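Mannitol dehydrogenase (Pseudomonas fluorescens, PDB 1LJ8) binds NAD and probably catalyses the NAD-dependent oxidation of mannitol to fructose. Local coordinates at residues Pro18-Ala23 and Tyr45-Met50; Met335-Thr340 and Thr400-Leu405. All blocks are in the same frame, centred on the assembly; numbering follows the deposited sequence.

Interaction 1. Residues Pro18-Ala23 and Tyr45-Met50; sequences PAYTLA and YTDALM
Tyr-20 lies flat on the side chain of Met-50, a selenomethionine, in a Met-aromatic contact that fastens the loop ahead of strand 27-32, the first strand of the Rossmann domain in chain order, to the last turn of helix 42-50. Two parts of Met-50 meet the same ring face. CB sits 3.6 Å from the centroid of the Tyr-20 ring as a CH-pi contact. SE lies 4.0 Å from that centroid, over the half of the ring that carries CE1 and CZ. With its chain extended beyond CG, Met-50 runs across the ring instead of pointing into it. On the opposite face the ring is backed by Pro-18 of its own loop, whose CB stands 3.7 Å above the plane near the rim, so the phenol is clamped between a proline and a selenomethionine.

The polar contact is at the hydroxyl end of the ring. Asp-47 holds CG trans to its backbone N (chi1 171°), which swings the carboxylate out from the helix to the phenol oxygen. The two side chains meet at about a right angle, with ring and carboxylate planes 64° apart. Gly-100 N of strand 96-107 also hydrogen-bonds to Asp-47 OD1, so this one oxygen of a buried aspartate ties loop, helix and sheet together; Asn-51, just past the helix, takes the backbone N of Ala-19 through its OD1. The phenol itself is the donor to Asp-47: Tyr-20 OH lies 2.6 Å from Asp-47 OD1, on the anti side and 28° out of the carboxylate plane.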
loop_
_atom_site.group_PDB
_atom_site.type_symbol
_atom_site.label_atom_id
_atom_site.label_comp_id
_atom_site.label_asym_id
_atom_site.label_seq_id
_atom_site.Cartn_x
_atom_site.Cartn_y
_atom_site.Cartn_z
ATOM N N PRO A 18 -17.469 14.101 -14.137
ATOM C CA PRO A 18 -17.906 12.792 -14.629
ATOM C C PRO A 18 -18.791 13.091 -15.840
ATOM O O PRO A 18 -19.568 14.076 -15.827
ATOM C CB PRO A 18 -18.757 12.272 -13.487
ATOM C CG PRO A 18 -18.060 12.805 -12.276
ATOM C CD PRO A 18 -17.697 14.226 -12.684
ATOM N N ALA A 19 -18.691 12.267 -16.871
ATOM C CA ALA A 19 -19.476 12.464 -18.095
ATOM C C ALA A 19 -20.687 11.550 -18.094
ATOM O O ALA A 19 -21.467 11.547 -19.041
ATOM C CB ALA A 19 -18.618 12.205 -19.342
ATOM N N TYR A 20 -20.897 10.818 -17.014
ATOM C CA TYR A 20 -22.048 9.922 -16.933
ATOM C C TYR A 20 -22.994 10.450 -15.874
ATOM O O TYR A 20 -22.606 11.278 -15.037
ATOM C CB TYR A 20 -21.584 8.507 -16.563
ATOM C CG TYR A 20 -20.627 8.483 -15.369
ATOM C CD1 TYR A 20 -21.084 8.204 -14.069
ATOM C CD2 TYR A 20 -19.282 8.744 -15.555
ATOM C CE1 TYR A 20 -20.192 8.188 -12.967
ATOM C CE2 TYR A 20 -18.360 8.724 -14.473
ATOM C CZ TYR A 20 -18.847 8.441 -13.175
ATOM O OH TYR A 20 -17.957 8.420 -12.110
ATOM N N THR A 21 -24.247 10.017 -15.925
ATOM C CA THR A 21 -25.217 10.444 -14.928
ATOM C C THR A 21 -24.950 9.645 -13.654
ATOM O O THR A 21 -25.076 8.403 -13.634
ATOM C CB THR A 21 -26.676 10.187 -15.404
ATOM O OG1 THR A 21 -26.956 11.021 -16.539
ATOM C CG2 THR A 21 -27.660 10.496 -14.305
ATOM N N LEU A 22 -24.616 10.345 -12.582
ATOM C CA LEU A 22 -24.308 9.659 -11.322
ATOM C C LEU A 22 -25.432 8.768 -10.823
ATOM O O LEU A 22 -25.210 7.667 -10.301
ATOM C CB LEU A 22 -23.935 10.694 -10.241
ATOM C CG LEU A 22 -22.707 11.537 -10.655
ATOM C CD1 LEU A 22 -22.571 12.793 -9.791
ATOM C CD2 LEU A 22 -21.469 10.659 -10.568
ATOM N N ALA A 23 -26.657 9.246 -10.973
ATOM C CA ALA A 23 -27.795 8.480 -10.500
ATOM C C ALA A 23 -28.069 7.177 -11.246
ATOM O O ALA A 23 -28.831 6.338 -10.750
ATOM C CB ALA A 23 -29.058 9.388 -10.488
ATOM N N TYR A 45 -9.482 4.515 -12.433
ATOM C CA TYR A 45 -9.700 3.781 -13.695
ATOM C C TYR A 45 -11.166 3.440 -13.914
ATOM O O TYR A 45 -11.655 3.460 -15.028
ATOM C CB TYR A 45 -8.891 2.489 -13.713
ATOM C CG TYR A 45 -7.409 2.664 -13.997
ATOM C CD1 TYR A 45 -6.455 2.436 -13.003
ATOM C CD2 TYR A 45 -6.962 2.955 -15.299
ATOM C CE1 TYR A 45 -5.091 2.483 -13.278
ATOM C CE2 TYR A 45 -5.611 2.979 -15.596
ATOM C CZ TYR A 45 -4.674 2.745 -14.577
ATOM O OH TYR A 45 -3.326 2.757 -14.848
ATOM N N THR A 46 -11.883 3.113 -12.847
ATOM C CA THR A 46 -13.280 2.773 -13.002
ATOM C C THR A 46 -14.092 4.000 -13.454
ATOM O O THR A 46 -14.968 3.893 -14.303
ATOM C CB THR A 46 -13.822 2.182 -11.689
ATOM O OG1 THR A 46 -12.995 1.058 -11.326
ATOM C CG2 THR A 46 -15.265 1.734 -11.894
ATOM N N ASP A 47 -13.749 5.168 -12.931
ATOM C CA ASP A 47 -14.423 6.416 -13.292
ATOM C C ASP A 47 -14.064 6.706 -14.763
ATOM O O ASP A 47 -14.945 7.112 -15.552
ATOM C CB ASP A 47 -13.920 7.559 -12.365
ATOM C CG ASP A 47 -14.401 8.943 -12.797
ATOM O OD1 ASP A 47 -15.512 9.330 -12.368
ATOM O OD2 ASP A 47 -13.671 9.651 -13.551
ATOM N N ALA A 48 -12.811 6.460 -15.146
ATOM C CA ALA A 48 -12.394 6.718 -16.546
ATOM C C ALA A 48 -13.216 5.841 -17.513
ATOM O O ALA A 48 -13.614 6.302 -18.598
ATOM C CB ALA A 48 -10.875 6.444 -16.727
ATOM N N LEU A 49 -13.479 4.592 -17.136
ATOM C CA LEU A 49 -14.272 3.673 -17.986
ATOM C C LEU A 49 -15.700 4.205 -18.113
ATOM O O LEU A 49 -16.281 4.227 -19.211
ATOM C CB LEU A 49 -14.348 2.261 -17.363
ATOM C CG LEU A 49 -15.152 1.203 -18.165
ATOM C CD1 LEU A 49 -14.497 0.949 -19.531
ATOM C CD2 LEU A 49 -15.147 -0.078 -17.388
HETATM N N MSE A 50 -16.272 4.613 -16.986
HETATM C CA MSE A 50 -17.646 5.151 -16.965
HETATM C C MSE A 50 -17.747 6.372 -17.851
HETATM O O MSE A 50 -18.773 6.568 -18.508
HETATM C CB MSE A 50 -18.055 5.496 -15.509
HETATM C CG MSE A 50 -18.266 4.230 -14.726
HETATM SE SE MSE A 50 -18.769 4.787 -12.918
HETATM C CE MSE A 50 -18.889 3.156 -12.099
#

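Interaction 2. Residues Met335-Thr340 and Thr400-Leu405; sequences MDLDVT and TERAAL
Asp-338 OD2 is gripped by two donors: Arg-402 NE, 2.9 Å from it, and water 1, which donates a hydrogen bond to it over the same distance. The other carboxylate oxygen, Asp-338 OD1, takes Arg-402 NH2 at 2.9 Å in the straighter of the two arginine bonds, with an N-H...O angle of 168°. This is a side-on, bidentate salt bridge, each nitrogen meeting one oxygen on its syn side. Both oxygens lie close to the guanidinium plane, yet the carboxylate is tilted 24° from it. The arginine reaches this position by folding at chi3 (-74°), which turns the NE edge back to the acid.

The bridge joins two helices of the all-helical C-terminal domain: the C-terminal part of helix 325-339, with a wider pi-type turn at 335-339, and the first turn of helix 401-413. Their local axes are nearly perpendicular and 10.5 Å apart at closest approach, a separation bridged by side chains and water. Leu-337, one residue before the acid, lays its CD1 over the centre of the guanidinium face, 3.8 Å from Arg-402 CZ. The second helix adds a backbone link, since water 1 accepts from Ala-403 N at 3.2 Å and so bridges that amide to Asp-338. Elsewhere around the contact, Tyr-330 OH bonds to Arg-402 O, and Arg-398 NH2 reaches Leu-337 O.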
loop_
_atom_site.group_PDB
_atom_site.type_symbol
_atom_site.label_atom_id
_atom_site.label_comp_id
_atom_site.label_asym_id
_atom_site.label_seq_id
_atom_site.Cartn_x
_atom_site.Cartn_y
_atom_site.Cartn_z
HETATM N N MSE A 335 19.748 -0.072 -5.642
HETATM C CA MSE A 335 18.986 -0.635 -6.780
HETATM C C MSE A 335 19.905 -1.434 -7.738
HETATM O O MSE A 335 19.587 -2.556 -8.140
HETATM C CB MSE A 335 18.314 0.470 -7.611
HETATM C CG MSE A 335 17.166 1.129 -6.894
HETATM SE SE MSE A 335 16.080 2.175 -8.132
HETATM C CE MSE A 335 17.418 3.431 -8.768
ATOM N N ASP A 336 21.034 -0.834 -8.097
ATOM C CA ASP A 336 21.926 -1.481 -9.062
ATOM C C ASP A 336 22.711 -2.672 -8.562
ATOM O O ASP A 336 22.825 -3.679 -9.267
ATOM C CB ASP A 336 22.956 -0.487 -9.633
ATOM C CG ASP A 336 22.330 0.629 -10.434
ATOM O OD1 ASP A 336 21.199 0.499 -10.936
ATOM O OD2 ASP A 336 22.983 1.682 -10.577
ATOM N N LEU A 337 23.239 -2.580 -7.342
ATOM C CA LEU A 337 24.101 -3.654 -6.844
ATOM C C LEU A 337 23.435 -4.694 -5.969
ATOM O O LEU A 337 23.848 -5.857 -5.944
ATOM C CB LEU A 337 25.254 -3.058 -6.058
ATOM C CG LEU A 337 26.047 -1.963 -6.787
ATOM C CD1 LEU A 337 27.007 -1.305 -5.805
ATOM C CD2 LEU A 337 26.804 -2.590 -7.976
ATOM N N ASP A 338 22.381 -4.290 -5.256
ATOM C CA ASP A 338 21.751 -5.233 -4.338
ATOM C C ASP A 338 20.484 -5.867 -4.860
ATOM O O ASP A 338 20.332 -7.087 -4.768
ATOM C CB ASP A 338 21.482 -4.550 -2.970
ATOM C CG ASP A 338 22.772 -3.999 -2.319
ATOM O OD1 ASP A 338 23.846 -4.617 -2.552
ATOM O OD2 ASP A 338 22.719 -2.972 -1.578
ATOM N N VAL A 339 19.594 -5.058 -5.431
ATOM C CA VAL A 339 18.321 -5.599 -5.907
ATOM C C VAL A 339 18.331 -6.160 -7.326
ATOM O O VAL A 339 17.856 -7.260 -7.555
ATOM C CB VAL A 339 17.183 -4.480 -5.813
ATOM C CG1 VAL A 339 15.838 -5.038 -6.351
ATOM C CG2 VAL A 339 17.064 -3.984 -4.325
ATOM N N THR A 340 18.867 -5.394 -8.273
ATOM C CA THR A 340 18.815 -5.802 -9.680
ATOM C C THR A 340 19.252 -7.215 -9.996
ATOM O O THR A 340 18.537 -7.941 -10.708
ATOM C CB THR A 340 19.569 -4.751 -10.586
ATOM O OG1 THR A 340 18.850 -3.505 -10.557
ATOM C CG2 THR A 340 19.615 -5.233 -12.038
ATOM N N THR A 400 26.351 -6.863 2.521
ATOM C CA THR A 400 25.026 -6.482 3.067
ATOM C C THR A 400 24.971 -5.070 3.629
ATOM O O THR A 400 23.903 -4.623 4.062
ATOM C CB THR A 400 24.574 -7.424 4.220
ATOM O OG1 THR A 400 25.474 -7.308 5.335
ATOM C CG2 THR A 400 24.525 -8.893 3.733
ATOM N N GLU A 401 26.099 -4.374 3.619
ATOM C CA GLU A 401 26.171 -3.069 4.259
ATOM C C GLU A 401 25.125 -2.035 3.877
ATOM O O GLU A 401 24.581 -1.362 4.764
ATOM C CB GLU A 401 27.550 -2.450 4.061
ATOM C CG GLU A 401 27.922 -1.561 5.217
ATOM C CD GLU A 401 28.879 -2.289 6.151
ATOM O OE1 GLU A 401 29.002 -3.543 6.039
ATOM O OE2 GLU A 401 29.488 -1.617 6.986
ATOM N N ARG A 402 24.867 -1.867 2.578
ATOM C CA ARG A 402 23.860 -0.876 2.195
ATOM C C ARG A 402 22.488 -1.273 2.696
ATOM O O ARG A 402 21.709 -0.400 3.104
ATOM C CB ARG A 402 23.782 -0.701 0.689
ATOM C CG ARG A 402 25.061 -0.051 0.021
ATOM C CD ARG A 402 24.923 -0.134 -1.501
ATOM N NE ARG A 402 25.144 -1.512 -1.951
ATOM C CZ ARG A 402 26.342 -2.059 -2.163
ATOM N NH1 ARG A 402 27.478 -1.365 -2.002
ATOM N NH2 ARG A 402 26.423 -3.343 -2.466
ATOM N N ALA A 403 22.166 -2.568 2.647
ATOM C CA ALA A 403 20.828 -3.001 3.103
ATOM C C ALA A 403 20.745 -2.960 4.622
ATOM O O ALA A 403 19.691 -2.654 5.208
ATOM C CB ALA A 403 20.526 -4.421 2.585
ATOM N N ALA A 404 21.869 -3.274 5.273
ATOM C CA ALA A 404 21.910 -3.224 6.739
ATOM C C ALA A 404 21.684 -1.803 7.214
ATOM O O ALA A 404 21.090 -1.598 8.269
ATOM C CB ALA A 404 23.312 -3.762 7.296
ATOM N N LEU A 405 22.146 -0.827 6.449
ATOM C CA LEU A 405 21.980 0.580 6.850
ATOM C C LEU A 405 20.494 0.936 6.907
ATOM O O LEU A 405 20.104 1.739 7.749
ATOM C CB LEU A 405 22.732 1.535 5.869
ATOM C CG LEU A 405 22.588 3.041 6.185
ATOM C CD1 LEU A 405 23.224 3.329 7.589
ATOM C CD2 LEU A 405 23.290 3.886 5.092
HETATM O O HOH W 1 24.093 -4.144 0.667
#

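Interactions 1 and 2 lie on opposite sides of the chain's centre, their own centres 44 Å apart and their nearest atoms about 21 Å apart, and they share no helix or strand. Both are largely buried, although interaction 2 has an exposed leucine at its border. Interaction 1 ties the N-terminal loop to a helix of the Rossmann part, through a selenomethionine over an aromatic face and a phenol hydroxyl donating to one carboxylate oxygen. Interaction 2 belongs to the helical C-terminal part, where a charged pair and a water join two helices. In each, an aspartate is the chief acceptor, but its partner changes from hydroxyl to guanidinium.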